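PDB 1YD7: 2-keto acid:ferredoxin oxidoreductase subunit alpha from Pyrococcus furiosus, which probably forms, as the alpha chain of a four-subunit enzyme, part of the machinery that oxidises 2-oxoglutarate to succinyl-CoA, passing electrons to ferredoxin. Local coordinates for residues R31-A36 against R169-S174. Residues are numbered along the deposited sequence; the frame is centred on the assembly and turned at random.
Sequences RAAILA and RAFNLS
Phe171 reaches across from helix 160-177 and sets its ring against Ala33 and Ala36, one turn apart on helix 25-36. The contact is wholly apolar. Farther out on the ring, CE1 of Phe171 lies 3.5 Å from CA of Ala33 and 3.6 Å from its CB, so the CE1 corner of the ring meets the alpha carbon of Ala33 as well as its methyl. Nearer the root of the side chain, Ala36 CB packs 3.9 Å from Phe171 CD1 and about as far from CG and CB. Ala36 CB and Ala33 CA both come to the ring obliquely. Alanine suits these two places because a single methyl lets a large ring come right up to the backbone, while phenylalanine is long enough to bridge the two segments, whose nearest CA atoms, those of Ala36 and Phe171, are 6.7 Å apart. With chi1 at -80°, CG stands anti to the carbonyl carbon, which directs the ring toward helix 25-36.

Both helices belong to an alpha/beta domain built around a parallel sheet, which matches the thiamine diphosphate-binding family of the sequence; helix 160-177 leads into strand 180-185, against which Ala170, Leu173 and Ser174 rest. Cys38, in the loop that leads to strand 40-43, also touches Phe171. Polar ties lie beside this buried patch: Ala36 O accepts a hydrogen bond from Lys89 NZ, and the amide of Asn172 binds the backbone at Glu205 and Ile207.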
# COMPACT_ATOMS: atom_id res chain seq x y z
N ARG A 31 6.72 -4.51 1.39
CA ARG A 31 8.06 -4.20 0.95
C ARG A 31 8.08 -3.18 -0.19
O ARG A 31 8.94 -2.29 -0.21
CB ARG A 31 8.79 -5.46 0.50
CG ARG A 31 9.10 -6.38 1.62
CD ARG A 31 10.11 -7.48 1.21
NE ARG A 31 10.18 -8.53 2.24
CZ ARG A 31 11.13 -9.46 2.32
NH1 ARG A 31 12.17 -9.47 1.49
NH2 ARG A 31 11.07 -10.37 3.28
N ALA A 32 7.18 -3.35 -1.15
CA ALA A 32 7.04 -2.42 -2.27
C ALA A 32 6.65 -1.01 -1.80
O ALA A 32 7.22 -0.02 -2.25
CB ALA A 32 6.00 -2.94 -3.25
N ALA A 33 5.66 -0.94 -0.92
CA ALA A 33 5.17 0.32 -0.39
C ALA A 33 6.32 1.09 0.26
O ALA A 33 6.58 2.22 -0.09
CB ALA A 33 4.04 0.09 0.58
N ILE A 34 7.07 0.41 1.12
CA ILE A 34 8.23 0.98 1.78
C ILE A 34 9.36 1.36 0.84
O ILE A 34 9.97 2.43 0.99
CB ILE A 34 8.72 0.05 2.89
CG1 ILE A 34 7.69 0.09 4.03
CG2 ILE A 34 10.08 0.43 3.36
CD1 ILE A 34 7.98 -0.78 5.17
N LEU A 35 9.67 0.50 -0.12
CA LEU A 35 10.69 0.84 -1.10
C LEU A 35 10.25 2.04 -1.95
O LEU A 35 11.09 2.80 -2.40
CB LEU A 35 11.05 -0.36 -2.01
CG LEU A 35 11.99 -1.42 -1.38
CD1 LEU A 35 11.81 -2.76 -2.08
CD2 LEU A 35 13.46 -0.98 -1.42
N ALA A 36 8.94 2.16 -2.17
CA ALA A 36 8.39 3.27 -2.95
C ALA A 36 8.37 4.61 -2.18
O ALA A 36 8.13 5.65 -2.79
CB ALA A 36 6.99 2.94 -3.43
N ARG A 169 3.86 0.59 -8.85
CA ARG A 169 3.19 1.32 -9.88
C ARG A 169 2.06 2.17 -9.29
O ARG A 169 1.84 3.28 -9.77
CB ARG A 169 2.70 0.39 -10.99
CG ARG A 169 1.94 1.08 -12.13
CD ARG A 169 2.18 0.43 -13.51
NE ARG A 169 1.96 -1.03 -13.53
CZ ARG A 169 2.91 -1.95 -13.75
NH1 ARG A 169 2.57 -3.23 -13.74
NH2 ARG A 169 4.20 -1.64 -13.95
N ALA A 170 1.36 1.68 -8.26
CA ALA A 170 0.26 2.42 -7.67
C ALA A 170 0.74 3.71 -6.99
O ALA A 170 0.07 4.72 -7.08
CB ALA A 170 -0.51 1.58 -6.69
N PHE A 171 1.87 3.66 -6.29
CA PHE A 171 2.45 4.86 -5.70
C PHE A 171 2.88 5.82 -6.82
O PHE A 171 2.54 7.01 -6.77
CB PHE A 171 3.61 4.55 -4.74
CG PHE A 171 3.15 4.10 -3.39
CD1 PHE A 171 3.12 2.74 -3.07
CD2 PHE A 171 2.73 5.02 -2.46
CE1 PHE A 171 2.64 2.32 -1.85
CE2 PHE A 171 2.27 4.60 -1.23
CZ PHE A 171 2.23 3.24 -0.91
N ASN A 172 3.57 5.30 -7.83
CA ASN A 172 3.98 6.14 -8.96
C ASN A 172 2.83 6.81 -9.65
O ASN A 172 2.94 7.98 -9.96
CB ASN A 172 4.84 5.39 -9.98
CG ASN A 172 6.19 5.12 -9.47
OD1 ASN A 172 6.56 5.70 -8.47
ND2 ASN A 172 6.94 4.21 -10.12
N LEU A 173 1.70 6.12 -9.82
CA LEU A 173 0.52 6.73 -10.47
C LEU A 173 -0.15 7.77 -9.58
O LEU A 173 -0.67 8.75 -10.10
CB LEU A 173 -0.55 5.68 -10.89
CG LEU A 173 -0.09 4.66 -11.96
CD1 LEU A 173 -1.06 3.46 -12.05
CD2 LEU A 173 0.10 5.31 -13.35
N SER A 174 -0.23 7.53 -8.27
CA SER A 174 -0.93 8.47 -7.39
C SER A 174 -0.10 9.78 -7.31
O SER A 174 -0.65 10.84 -7.34
CB SER A 174 -1.22 7.91 -5.98
OG SER A 174 -0.04 7.74 -5.24